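Local coordinates for OxsB protein (Bacillus megaterium, PDB 5UL4) that converts dAMP into an oxetane aldehyde by oxidative ring contraction during oxetanocin A biosynthesis, using a [4Fe-4S] cluster, S-adenosylmethionine and cobalamin, at residues A[320-325]-A[545-550]; A[474-479]-A[541-546]; A[537-542]-A[599-604]. All coordinates share one frame; numbering follows the deposited sequence.

The chain from 537 to 550 runs through all three contacts, and each fixes it to a different part of the enzyme. Interaction 1 is buried beside the cluster and sets the 545-550 segment against the cysteine loop, with proline packing and bridging waters but no direct hydrogen bond. Interaction 2, also buried, shares Glu545 and Ile546 with it and relies on backbone bonds and a glutamine amide; Met544 SD then packs on Phe320 CB, 3.5 Å away, joining the two around S-adenosylmethionine. Interaction 3, nearer the surface, shares Leu541 and Ala542 with interaction 2 and is a small, apolar touch on helix 588-616.

Interaction 1 (A[320-325]-A[545-550]); sequences FCPRDH and EILMNT. With SAM (S-adenosylmethionine), chain D; SF4 (iron/sulfur cluster), chain B.
In the cluster-binding loop of this radical SAM enzyme, Pro322 settles on Leu547, Met548 and Thr550, directly after Cys321, the last of the three cysteines (with Cys313 and Cys318) that hold the [4Fe-4S] cluster. Cys321 SG binds the iron FE3 at 2.2 Å and turns its back on the 545-550 segment, while the proline faces it. Pro322 CD meets the CD1 branch of Leu547 at 3.7 Å, the two side chains lying aslant, and Pro322 CB sits 3.4 Å from Met548 O. Thr550 lies alongside the proline, with its CG2 methyl against both the ring and, at 3.6 Å, Phe320 O. Its OG1 is tucked between the backbone N and the carbonyl carbon (chi1 57°), from where it donates to Leu547 O at 3.0 Å across a type II turn and also caps the helix that follows.

No hydrogen bond passes directly between the segments; water does the joining. One water donates hydrogen bonds to Phe320 O and Glu545 O and accepts one from Leu547 N, so three bonds hold it. A second accepts from Arg323 N and donates weakly to Asn549 O. Glu545 reads the adenine edge of S-adenosylmethionine with its backbone: Glu545 N donates to SAM N1 at 2.7 Å, and SAM N6 makes a short bond to Glu545 O. The Phe320 ring comes obliquely to the same base, with CD1 3.7 Å from SAM N7. Asp324 OD2 presses on Asn549 CB, though the carboxylate's main partner is Arg328.

Around this site, short strand 546-547 pairs antiparallel with 580-581, helix 551-562 starts right after Thr550, and helix 218-222 receives both Asn549 and His325.

Interaction 2 (A[474-479]-A[541-546]); sequences IMFDQL and LASMEI. With SAM (S-adenosylmethionine), chain D; EDO (1,2-ethanediol), chain O.
Phe476 and Ser543 form a single beta bridge with parallel-type bonding, Phe476 N giving to Ala542 O (3.1 Å, 167°) and Met544 N to Phe476 O (2.8 Å), while the two segments diverge by 56° end to end. The bridge lies just beyond the partial TIM barrel of the radical SAM domain: segment 474-479 leaves strand 468-473, the outermost parallel strand of the sheet, and pairs with the loop that cradles the adenine of S-adenosylmethionine.

Ile474 works on both partners. Its CG2, anti to the backbone N, lies 3.5 Å from Met544 N, whereas the CG1 branch carries CD1 to within 3.7 Å of SAM N3. Ser543 O comes to the adenine as well, 3.3 Å from SAM C2. The bend of Met544 at chi2 sets SD over a face of the adenine, near N1 and N6.

From the bridge itself, the Phe476 side chain packs on helix 588-616. Leu541 O lies at the ring edge, in its plane, and Met475 CG covers one face near the rim. Ser543 OG approaches Phe476 CB, 3.4 Å away, but spends its hydrogen bonding on Ser594 OG of that helix. Asp477 turns to Arg445 and Tyr552, leaving its CB to touch Met544 CB.

Gln478 crosses Met544 at about a right angle, its chain bent at chi2 (84°). Gln478 NE2 donates almost straight to Met544 O at 3.0 Å, with the acceptor near the amide plane but the donor well above the carbonyl plane. The other amide atom, Gln478 OE1, is buried with no polar partner, pressed to 3.3 Å from Met544 CB and facing Ile546 CD1.

Interaction 3 (A[537-542]-A[599-604]); sequences VSYMLA and MWIDSN. With EDO (1,2-ethanediol), chain O; EDO (1,2-ethanediol), chain M.
Ile601 pushes its CD1 methyl toward the turn at Tyr539, Met540 and Leu541, and most of this small contact gathers round that one carbon. Its chain is extended, CG1 anti to the carbonyl carbon and chi2 at 167°, so CD1 stands out from helix 588-616. The methyl meets the hydroxyl end of Tyr539 aslant to the ring, 3.6 Å from Tyr539 OH and 3.8 Å from Tyr539 CE1; this tyrosine is modelled in two conformations, so its share of the contact is less certain. The carbonyl O of Met540 lies 3.8 Å from the same CD1, and Leu541 CB is a looser neighbour.

One helix position earlier, Trp600 swings its indole out with CG anti to the backbone N (chi1 177°). Leu541 crosses it obliquely and offers CD1 to Trp600 CD1 at 4.2 Å, on the pyrrole part of the ring. The indole NE1 is spoken for by Ser637 of helix 620-648. Asn604 ND2 lies over one indole face, 3.2 Å above the plane and toward the rim, and Trp693 of helix 683-709 meets the ring too. The tryptophan thus ties these helices together, consistent with the C-terminal helix bundle, and Leu541 touches it at CD1.

The loop itself makes a type II turn from Tyr539 to Ala542, with Leu541 at a positive phi of 61°. Two ethanediols, probably from the crystallisation liquor, take its amides: O2 of one accepts from Met540 N at 2.8 Å, and O2 of the other from Leu541 N at 2.8 Å, this second one also bonded to His638.

With no hydrogen bond between the segments, the contact probably rests mainly on van der Waals packing and the burial of apolar surface: a methyl against a phenol and a leucine tip against an indole, which ask for shape fit rather than precise direction.

Interaction 1 (A[320-325]-A[545-550])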
loop_
_atom_site.group_PDB
_atom_site.type_symbol
_atom_site.label_atom_id
_atom_site.label_comp_id
_atom_site.label_asym_id
_atom_site.label_seq_id
_atom_site.Cartn_x
_atom_site.Cartn_y
_atom_site.Cartn_z
ATOM N N PHE A 320 0.162 -9.161 -15.309
ATOM C CA PHE A 320 0.627 -9.690 -14.032
ATOM C C PHE A 320 -0.175 -9.187 -12.827
ATOM O O PHE A 320 0.075 -9.641 -11.703
ATOM C CB PHE A 320 2.114 -9.334 -13.832
ATOM C CG PHE A 320 2.390 -7.842 -13.899
ATOM C CD1 PHE A 320 2.233 -7.031 -12.766
ATOM C CD2 PHE A 320 2.762 -7.239 -15.100
ATOM C CE1 PHE A 320 2.461 -5.653 -12.831
ATOM C CE2 PHE A 320 2.995 -5.872 -15.170
ATOM C CZ PHE A 320 2.836 -5.070 -14.023
ATOM N N CYS A 321 -1.112 -8.269 -13.024
ATOM C CA CYS A 321 -1.821 -7.612 -11.920
ATOM C C CYS A 321 -3.264 -8.123 -11.819
ATOM O O CYS A 321 -4.122 -7.723 -12.619
ATOM C CB CYS A 321 -1.795 -6.096 -12.157
ATOM S SG CYS A 321 -2.494 -5.044 -10.806
ATOM N N PRO A 322 -3.603 -8.976 -10.850
ATOM C CA PRO A 322 -4.975 -9.511 -10.802
ATOM C C PRO A 322 -5.967 -8.456 -10.328
ATOM O O PRO A 322 -5.672 -7.686 -9.413
ATOM C CB PRO A 322 -4.875 -10.665 -9.802
ATOM C CG PRO A 322 -3.774 -10.237 -8.875
ATOM C CD PRO A 322 -2.781 -9.446 -9.735
ATOM N N ARG A 323 -7.138 -8.399 -10.986
ATOM C CA ARG A 323 -8.107 -7.341 -10.715
ATOM C C ARG A 323 -9.343 -7.814 -9.935
ATOM O O ARG A 323 -10.246 -7.008 -9.680
ATOM C CB ARG A 323 -8.516 -6.665 -12.028
ATOM C CG ARG A 323 -7.298 -6.139 -12.818
ATOM C CD ARG A 323 -6.319 -5.331 -11.924
ATOM N NE ARG A 323 -7.039 -4.254 -11.222
ATOM C CZ ARG A 323 -6.552 -3.621 -10.149
ATOM N NH1 ARG A 323 -7.273 -2.671 -9.547
ATOM N NH2 ARG A 323 -5.367 -3.957 -9.674
ATOM N N ASP A 324 -9.392 -9.082 -9.506
ATOM C CA ASP A 324 -10.638 -9.629 -8.957
ATOM C C ASP A 324 -10.960 -9.076 -7.565
ATOM O O ASP A 324 -12.135 -8.928 -7.214
ATOM C CB ASP A 324 -10.562 -11.157 -8.905
ATOM C CG ASP A 324 -10.641 -11.787 -10.287
ATOM O OD1 ASP A 324 -11.767 -11.955 -10.810
ATOM O OD2 ASP A 324 -9.575 -12.073 -10.859
ATOM N N HIS A 325 -9.952 -8.767 -6.771
ATOM C CA HIS A 325 -10.154 -8.256 -5.414
ATOM C C HIS A 325 -10.236 -6.732 -5.395
ATOM O O HIS A 325 -11.061 -6.148 -4.668
ATOM C CB HIS A 325 -9.017 -8.763 -4.522
ATOM C CG HIS A 325 -9.063 -8.284 -3.083
ATOM N ND1 HIS A 325 -10.098 -8.581 -2.223
ATOM C CD2 HIS A 325 -8.170 -7.571 -2.355
ATOM C CE1 HIS A 325 -9.849 -8.056 -1.036
ATOM N NE2 HIS A 325 -8.690 -7.434 -1.093
ATOM N N GLU A 545 6.550 -12.650 -10.662
ATOM C CA GLU A 545 5.764 -13.532 -9.808
ATOM C C GLU A 545 4.391 -13.708 -10.440
ATOM O O GLU A 545 3.753 -12.730 -10.837
ATOM C CB GLU A 545 5.620 -12.978 -8.389
ATOM C CG GLU A 545 6.908 -12.991 -7.593
ATOM C CD GLU A 545 6.755 -12.325 -6.231
ATOM O OE1 GLU A 545 5.677 -12.477 -5.599
ATOM O OE2 GLU A 545 7.715 -11.643 -5.803
ATOM N N ILE A 546 3.950 -14.947 -10.552
ATOM C CA ILE A 546 2.746 -15.280 -11.304
ATOM C C ILE A 546 1.619 -15.434 -10.289
ATOM O O ILE A 546 1.480 -16.480 -9.653
ATOM C CB ILE A 546 2.963 -16.532 -12.155
ATOM C CG1 ILE A 546 4.189 -16.302 -13.043
ATOM C CG2 ILE A 546 1.717 -16.853 -12.978
ATOM C CD1 ILE A 546 4.352 -17.222 -14.203
ATOM N N LEU A 547 0.833 -14.373 -10.099
ATOM C CA LEU A 547 -0.225 -14.412 -9.104
ATOM C C LEU A 547 -1.441 -15.158 -9.649
ATOM O O LEU A 547 -1.584 -15.380 -10.858
ATOM C CB LEU A 547 -0.634 -12.999 -8.665
ATOM C CG LEU A 547 0.395 -12.072 -8.013
ATOM C CD1 LEU A 547 -0.299 -10.854 -7.403
ATOM C CD2 LEU A 547 1.213 -12.800 -6.950
ATOM N N MET A 548 -2.320 -15.553 -8.730
ATOM C CA MET A 548 -3.546 -16.228 -9.118
ATOM C C MET A 548 -4.460 -15.252 -9.860
ATOM O O MET A 548 -4.384 -14.030 -9.683
ATOM C CB MET A 548 -4.272 -16.796 -7.892
ATOM C CG MET A 548 -3.444 -17.733 -7.013
ATOM S SD MET A 548 -4.255 -18.085 -5.424
ATOM C CE MET A 548 -5.877 -18.615 -5.991
ATOM N N ASN A 549 -5.324 -15.807 -10.707
ATOM C CA ASN A 549 -6.372 -15.067 -11.411
ATOM C C ASN A 549 -5.826 -14.053 -12.417
ATOM O O ASN A 549 -6.552 -13.129 -12.809
ATOM C CB ASN A 549 -7.313 -14.352 -10.424
ATOM C CG ASN A 549 -8.060 -15.316 -9.508
ATOM O OD1 ASN A 549 -8.482 -16.392 -9.936
ATOM N ND2 ASN A 549 -8.227 -14.928 -8.242
ATOM N N THR A 550 -4.472 -14.215 -12.901
ATOM C CA THR A 550 -3.928 -13.207 -13.807
ATOM C C THR A 550 -4.006 -13.644 -15.270
ATOM O O THR A 550 -3.955 -14.842 -15.576
ATOM C CB THR A 550 -2.462 -12.911 -13.489
ATOM O OG1 THR A 550 -1.701 -14.126 -13.559
ATOM C CG2 THR A 550 -2.328 -12.273 -12.128
HETATM N N SAM D . -0.416 -0.595 -9.741
HETATM C CA SAM D . 0.707 0.195 -9.238
HETATM C C SAM D . 1.117 1.055 -10.415
HETATM O O SAM D . 0.438 1.032 -11.440
HETATM O OXT SAM D . 2.087 1.798 -10.381
HETATM C CB SAM D . 1.855 -0.681 -8.714
HETATM C CG SAM D . 2.469 -0.354 -7.353
HETATM S SD SAM D . 3.361 -1.771 -6.620
HETATM C CE SAM D . 5.022 -1.179 -6.199
HETATM C "C5'" SAM D . 3.640 -2.785 -8.086
HETATM C "C4'" SAM D . 5.085 -2.921 -8.550
HETATM O "O4'" SAM D . 5.633 -4.117 -8.042
HETATM C "C3'" SAM D . 5.113 -3.031 -10.063
HETATM O "O3'" SAM D . 5.529 -1.829 -10.652
HETATM C "C2'" SAM D . 6.086 -4.150 -10.362
HETATM O "O2'" SAM D . 7.349 -3.636 -10.699
HETATM C "C1'" SAM D . 6.189 -4.914 -9.067
HETATM N N9 SAM D . 5.381 -6.132 -9.235
HETATM C C8 SAM D . 4.015 -6.226 -9.169
HETATM N N7 SAM D . 3.657 -7.514 -9.387
HETATM C C5 SAM D . 4.779 -8.231 -9.605
HETATM C C6 SAM D . 4.988 -9.566 -9.874
HETATM N N6 SAM D . 3.954 -10.388 -9.954
HETATM N N1 SAM D . 6.274 -10.028 -10.051
HETATM C C2 SAM D . 7.351 -9.175 -9.958
HETATM N N3 SAM D . 7.134 -7.840 -9.690
HETATM C C4 SAM D . 5.869 -7.381 -9.516
HETATM FE FE1 SF4 B . -0.964 -0.601 -11.872
HETATM FE FE2 SF4 B . -1.424 -2.108 -14.113
HETATM FE FE3 SF4 B . -2.290 -3.075 -11.757
HETATM FE FE4 SF4 B . -3.545 -0.924 -12.871
HETATM S S1 SF4 B . -3.464 -3.051 -13.723
HETATM S S2 SF4 B . -2.896 -1.152 -10.672
HETATM S S3 SF4 B . -1.799 0.127 -13.890
HETATM S S4 SF4 B . -0.112 -2.683 -12.373
HETATM O O HOH W 1 1.319 -12.123 -11.831
HETATM O O HOH W 2 -7.754 -10.067 -13.086
#

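Interaction 2 (A[474-479]-A[541-546])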
loop_
_atom_site.group_PDB
_atom_site.type_symbol
_atom_site.label_atom_id
_atom_site.label_comp_id
_atom_site.label_asym_id
_atom_site.label_seq_id
_atom_site.Cartn_x
_atom_site.Cartn_y
_atom_site.Cartn_z
ATOM N N ILE A 474 10.635 -5.267 -13.945
ATOM C CA ILE A 474 10.615 -6.723 -13.876
ATOM C C ILE A 474 11.485 -7.264 -15.001
ATOM O O ILE A 474 11.009 -7.466 -16.122
ATOM C CB ILE A 474 9.179 -7.266 -13.977
ATOM C CG1 ILE A 474 8.263 -6.460 -13.043
ATOM C CG2 ILE A 474 9.174 -8.744 -13.617
ATOM C CD1 ILE A 474 6.763 -6.757 -13.248
ATOM N N MET A 475 12.752 -7.485 -14.693
ATOM C CA MET A 475 13.752 -7.818 -15.700
ATOM C C MET A 475 13.437 -9.149 -16.389
ATOM O O MET A 475 13.439 -9.238 -17.623
ATOM C CB MET A 475 15.122 -7.841 -15.026
ATOM C CG MET A 475 16.267 -8.425 -15.881
ATOM S SD MET A 475 16.590 -7.434 -17.361
ATOM C CE MET A 475 17.391 -5.973 -16.672
ATOM N N PHE A 476 13.123 -10.178 -15.606
ATOM C CA PHE A 476 12.930 -11.544 -16.090
ATOM C C PHE A 476 11.456 -11.926 -16.052
ATOM O O PHE A 476 10.771 -11.677 -15.056
ATOM C CB PHE A 476 13.722 -12.537 -15.235
ATOM C CG PHE A 476 15.195 -12.275 -15.197
ATOM C CD1 PHE A 476 16.020 -12.752 -16.206
ATOM C CD2 PHE A 476 15.770 -11.611 -14.119
ATOM C CE1 PHE A 476 17.383 -12.540 -16.177
ATOM C CE2 PHE A 476 17.152 -11.391 -14.080
ATOM C CZ PHE A 476 17.963 -11.862 -15.107
ATOM N N ASP A 477 10.952 -12.526 -17.141
ATOM C CA ASP A 477 9.656 -13.185 -17.056
ATOM C C ASP A 477 9.715 -14.524 -17.788
ATOM O O ASP A 477 10.526 -14.719 -18.699
ATOM C CB ASP A 477 8.506 -12.335 -17.600
ATOM C CG ASP A 477 8.561 -12.156 -19.094
ATOM O OD1 ASP A 477 9.543 -11.578 -19.579
ATOM O OD2 ASP A 477 7.584 -12.553 -19.773
ATOM N N GLN A 478 8.824 -15.430 -17.370
ATOM C CA GLN A 478 8.974 -16.854 -17.667
ATOM C C GLN A 478 8.719 -17.174 -19.129
ATOM O O GLN A 478 9.252 -18.167 -19.642
ATOM C CB GLN A 478 8.031 -17.664 -16.774
ATOM C CG GLN A 478 8.492 -17.739 -15.312
ATOM C CD GLN A 478 8.079 -16.529 -14.481
ATOM O OE1 GLN A 478 7.529 -15.556 -14.998
ATOM N NE2 GLN A 478 8.328 -16.597 -13.182
ATOM N N LEU A 479 7.934 -16.359 -19.825
ATOM C CA LEU A 479 7.639 -16.609 -21.234
ATOM C C LEU A 479 8.645 -15.966 -22.178
ATOM O O LEU A 479 8.488 -16.085 -23.401
ATOM C CB LEU A 479 6.218 -16.128 -21.572
ATOM C CG LEU A 479 5.122 -16.831 -20.780
ATOM C CD1 LEU A 479 3.754 -16.222 -21.051
ATOM C CD2 LEU A 479 5.112 -18.310 -21.092
ATOM N N LEU A 541 17.226 -6.567 -10.737
ATOM C CA LEU A 541 17.271 -7.953 -11.205
ATOM C C LEU A 541 16.019 -8.737 -10.827
ATOM O O LEU A 541 16.096 -9.939 -10.565
ATOM C CB LEU A 541 18.515 -8.674 -10.672
ATOM C CG LEU A 541 19.846 -7.952 -10.874
ATOM C CD1 LEU A 541 20.983 -8.712 -10.171
ATOM C CD2 LEU A 541 20.149 -7.773 -12.326
ATOM N N ALA A 542 14.863 -8.074 -10.772
ATOM C CA ALA A 542 13.650 -8.732 -10.311
ATOM C C ALA A 542 13.094 -9.694 -11.364
ATOM O O ALA A 542 13.227 -9.470 -12.573
ATOM C CB ALA A 542 12.578 -7.706 -9.948
ATOM N N SER A 543 12.412 -10.735 -10.879
ATOM C CA SER A 543 11.739 -11.730 -11.711
ATOM C C SER A 543 10.235 -11.718 -11.491
ATOM O O SER A 543 9.741 -11.438 -10.387
ATOM C CB SER A 543 12.256 -13.151 -11.425
ATOM O OG SER A 543 13.567 -13.311 -11.906
ATOM N N MET A 544 9.500 -12.066 -12.550
ATOM C CA MET A 544 8.045 -12.092 -12.481
ATOM C C MET A 544 7.540 -13.079 -11.431
ATOM O O MET A 544 8.014 -14.213 -11.338
ATOM C CB MET A 544 7.459 -12.471 -13.844
ATOM C CG MET A 544 5.941 -12.604 -13.830
ATOM S SD MET A 544 5.125 -11.030 -13.610
ATOM C CE MET A 544 5.472 -10.265 -15.186
ATOM N N GLU A 545 6.550 -12.650 -10.662
ATOM C CA GLU A 545 5.764 -13.532 -9.808
ATOM C C GLU A 545 4.391 -13.708 -10.440
ATOM O O GLU A 545 3.753 -12.730 -10.837
ATOM C CB GLU A 545 5.620 -12.978 -8.389
ATOM C CG GLU A 545 6.908 -12.991 -7.593
ATOM C CD GLU A 545 6.755 -12.325 -6.231
ATOM O OE1 GLU A 545 5.677 -12.477 -5.599
ATOM O OE2 GLU A 545 7.715 -11.643 -5.803
ATOM N N ILE A 546 3.950 -14.947 -10.552
ATOM C CA ILE A 546 2.746 -15.280 -11.304
ATOM C C ILE A 546 1.619 -15.434 -10.289
ATOM O O ILE A 546 1.480 -16.480 -9.653
ATOM C CB ILE A 546 2.963 -16.532 -12.155
ATOM C CG1 ILE A 546 4.189 -16.302 -13.043
ATOM C CG2 ILE A 546 1.717 -16.853 -12.978
ATOM C CD1 ILE A 546 4.352 -17.222 -14.203
HETATM N N SAM D . -0.416 -0.595 -9.741
HETATM C CA SAM D . 0.707 0.195 -9.238
HETATM C C SAM D . 1.117 1.055 -10.415
HETATM O O SAM D . 0.438 1.032 -11.440
HETATM O OXT SAM D . 2.087 1.798 -10.381
HETATM C CB SAM D . 1.855 -0.681 -8.714
HETATM C CG SAM D . 2.469 -0.354 -7.353
HETATM S SD SAM D . 3.361 -1.771 -6.620
HETATM C CE SAM D . 5.022 -1.179 -6.199
HETATM C "C5'" SAM D . 3.640 -2.785 -8.086
HETATM C "C4'" SAM D . 5.085 -2.921 -8.550
HETATM O "O4'" SAM D . 5.633 -4.117 -8.042
HETATM C "C3'" SAM D . 5.113 -3.031 -10.063
HETATM O "O3'" SAM D . 5.529 -1.829 -10.652
HETATM C "C2'" SAM D . 6.086 -4.150 -10.362
HETATM O "O2'" SAM D . 7.349 -3.636 -10.699
HETATM C "C1'" SAM D . 6.189 -4.914 -9.067
HETATM N N9 SAM D . 5.381 -6.132 -9.235
HETATM C C8 SAM D . 4.015 -6.226 -9.169
HETATM N N7 SAM D . 3.657 -7.514 -9.387
HETATM C C5 SAM D . 4.779 -8.231 -9.605
HETATM C C6 SAM D . 4.988 -9.566 -9.874
HETATM N N6 SAM D . 3.954 -10.388 -9.954
HETATM N N1 SAM D . 6.274 -10.028 -10.051
HETATM C C2 SAM D . 7.351 -9.175 -9.958
HETATM N N3 SAM D . 7.134 -7.840 -9.690
HETATM C C4 SAM D . 5.869 -7.381 -9.516
HETATM C C1 EDO O . 18.960 -3.934 -13.568
HETATM O O1 EDO O . 19.563 -2.646 -13.755
HETATM C C2 EDO O . 17.544 -3.709 -13.053
HETATM O O2 EDO O . 16.869 -4.960 -13.046
#

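Interaction 3 (A[537-542]-A[599-604])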
loop_
_atom_site.group_PDB
_atom_site.type_symbol
_atom_site.label_atom_id
_atom_site.label_comp_id
_atom_site.label_asym_id
_atom_site.label_seq_id
_atom_site.Cartn_x
_atom_site.Cartn_y
_atom_site.Cartn_z
ATOM N N VAL A 537 15.631 2.199 -9.962
ATOM C CA VAL A 537 14.881 0.953 -9.947
ATOM C C VAL A 537 14.635 0.525 -8.512
ATOM O O VAL A 537 15.556 0.497 -7.685
ATOM C CB VAL A 537 15.631 -0.124 -10.756
ATOM C CG1 VAL A 537 15.055 -1.504 -10.507
ATOM C CG2 VAL A 537 15.563 0.220 -12.220
ATOM N N SER A 538 13.384 0.173 -8.213
ATOM C CA SER A 538 13.006 -0.221 -6.859
ATOM C C SER A 538 13.739 -1.490 -6.408
ATOM O O SER A 538 14.298 -1.546 -5.304
ATOM C CB SER A 538 11.489 -0.417 -6.809
ATOM O OG SER A 538 11.059 -0.780 -5.514
ATOM N N TYR A 539 13.754 -2.520 -7.250
ATOM C CA TYR A 539 14.347 -3.804 -6.884
ATOM C C TYR A 539 15.114 -4.304 -8.095
ATOM O O TYR A 539 14.506 -4.613 -9.124
ATOM C CB TYR A 539 13.270 -4.803 -6.458
ATOM C CG TYR A 539 13.773 -6.118 -5.895
ATOM C CD1 TYR A 539 14.160 -7.157 -6.738
ATOM C CD2 TYR A 539 13.821 -6.335 -4.523
ATOM C CE1 TYR A 539 14.605 -8.363 -6.233
ATOM C CE2 TYR A 539 14.266 -7.548 -4.003
ATOM C CZ TYR A 539 14.656 -8.557 -4.862
ATOM O OH TYR A 539 15.087 -9.758 -4.338
ATOM N N MET A 540 16.436 -4.375 -7.979
ATOM C CA MET A 540 17.267 -4.757 -9.116
ATOM C C MET A 540 17.136 -6.246 -9.438
ATOM O O MET A 540 16.950 -7.085 -8.555
ATOM C CB MET A 540 18.720 -4.407 -8.829
ATOM C CG MET A 540 18.947 -2.930 -8.615
ATOM S SD MET A 540 19.045 -2.011 -10.145
ATOM C CE MET A 540 20.621 -2.637 -10.740
ATOM N N LEU A 541 17.226 -6.567 -10.737
ATOM C CA LEU A 541 17.271 -7.953 -11.205
ATOM C C LEU A 541 16.019 -8.737 -10.827
ATOM O O LEU A 541 16.096 -9.939 -10.565
ATOM C CB LEU A 541 18.515 -8.674 -10.672
ATOM C CG LEU A 541 19.846 -7.952 -10.874
ATOM C CD1 LEU A 541 20.983 -8.712 -10.171
ATOM C CD2 LEU A 541 20.149 -7.773 -12.326
ATOM N N ALA A 542 14.863 -8.074 -10.772
ATOM C CA ALA A 542 13.650 -8.732 -10.311
ATOM C C ALA A 542 13.094 -9.694 -11.364
ATOM O O ALA A 542 13.227 -9.470 -12.573
ATOM C CB ALA A 542 12.578 -7.706 -9.948
ATOM N N MET A 599 20.425 -15.813 -6.505
ATOM C CA MET A 599 21.541 -16.251 -5.667
ATOM C C MET A 599 22.507 -15.106 -5.383
ATOM O O MET A 599 23.025 -14.982 -4.267
ATOM C CB MET A 599 22.281 -17.412 -6.348
ATOM C CG MET A 599 21.389 -18.606 -6.566
ATOM S SD MET A 599 22.228 -19.986 -7.398
ATOM C CE MET A 599 22.706 -20.917 -5.960
ATOM N N TRP A 600 22.778 -14.277 -6.387
ATOM C CA TRP A 600 23.553 -13.063 -6.170
ATOM C C TRP A 600 22.952 -12.221 -5.049
ATOM O O TRP A 600 23.644 -11.830 -4.105
ATOM C CB TRP A 600 23.607 -12.267 -7.462
ATOM C CG TRP A 600 24.313 -10.951 -7.378
ATOM C CD1 TRP A 600 23.742 -9.709 -7.186
ATOM C CD2 TRP A 600 25.717 -10.728 -7.511
ATOM N NE1 TRP A 600 24.717 -8.740 -7.202
ATOM C CE2 TRP A 600 25.935 -9.338 -7.396
ATOM C CE3 TRP A 600 26.814 -11.567 -7.731
ATOM C CZ2 TRP A 600 27.203 -8.777 -7.483
ATOM C CZ3 TRP A 600 28.065 -11.005 -7.824
ATOM C CH2 TRP A 600 28.253 -9.625 -7.703
ATOM N N ILE A 601 21.650 -11.953 -5.135
ATOM C CA ILE A 601 20.971 -11.162 -4.107
ATOM C C ILE A 601 21.102 -11.824 -2.739
ATOM O O ILE A 601 21.447 -11.172 -1.747
ATOM C CB ILE A 601 19.503 -10.949 -4.504
ATOM C CG1 ILE A 601 19.443 -10.031 -5.724
ATOM C CG2 ILE A 601 18.674 -10.391 -3.314
ATOM C CD1 ILE A 601 18.077 -9.998 -6.416
ATOM N N ASP A 602 20.868 -13.136 -2.668
ATOM C CA ASP A 602 20.989 -13.834 -1.396
ATOM C C ASP A 602 22.410 -13.733 -0.842
ATOM O O ASP A 602 22.599 -13.599 0.371
ATOM C CB ASP A 602 20.583 -15.300 -1.555
ATOM C CG ASP A 602 19.087 -15.476 -1.795
ATOM O OD1 ASP A 602 18.315 -14.501 -1.603
ATOM O OD2 ASP A 602 18.686 -16.603 -2.159
ATOM N N SER A 603 23.410 -13.771 -1.720
ATOM C CA SER A 603 24.800 -13.780 -1.274
ATOM C C SER A 603 25.255 -12.432 -0.727
ATOM O O SER A 603 26.212 -12.387 0.059
ATOM C CB SER A 603 25.719 -14.209 -2.419
ATOM O OG SER A 603 25.765 -13.232 -3.448
ATOM N N ASN A 604 24.608 -11.338 -1.122
ATOM C CA ASN A 604 24.998 -10.012 -0.658
ATOM C C ASN A 604 24.046 -9.448 0.376
ATOM O O ASN A 604 24.275 -8.334 0.865
ATOM C CB ASN A 604 25.094 -9.038 -1.833
ATOM C CG ASN A 604 26.149 -9.437 -2.834
ATOM O OD1 ASN A 604 27.258 -9.810 -2.461
ATOM N ND2 ASN A 604 25.817 -9.349 -4.119
HETATM C C1 EDO O . 18.960 -3.934 -13.568
HETATM O O1 EDO O . 19.563 -2.646 -13.755
HETATM C C2 EDO O . 17.544 -3.709 -13.053
HETATM O O2 EDO O . 16.869 -4.960 -13.046
HETATM C C1 EDO M . 19.047 -1.980 -4.445
HETATM O O1 EDO M . 20.293 -2.012 -5.172
HETATM C C2 EDO M . 17.869 -2.363 -5.350
HETATM O O2 EDO M . 17.775 -3.787 -5.558
#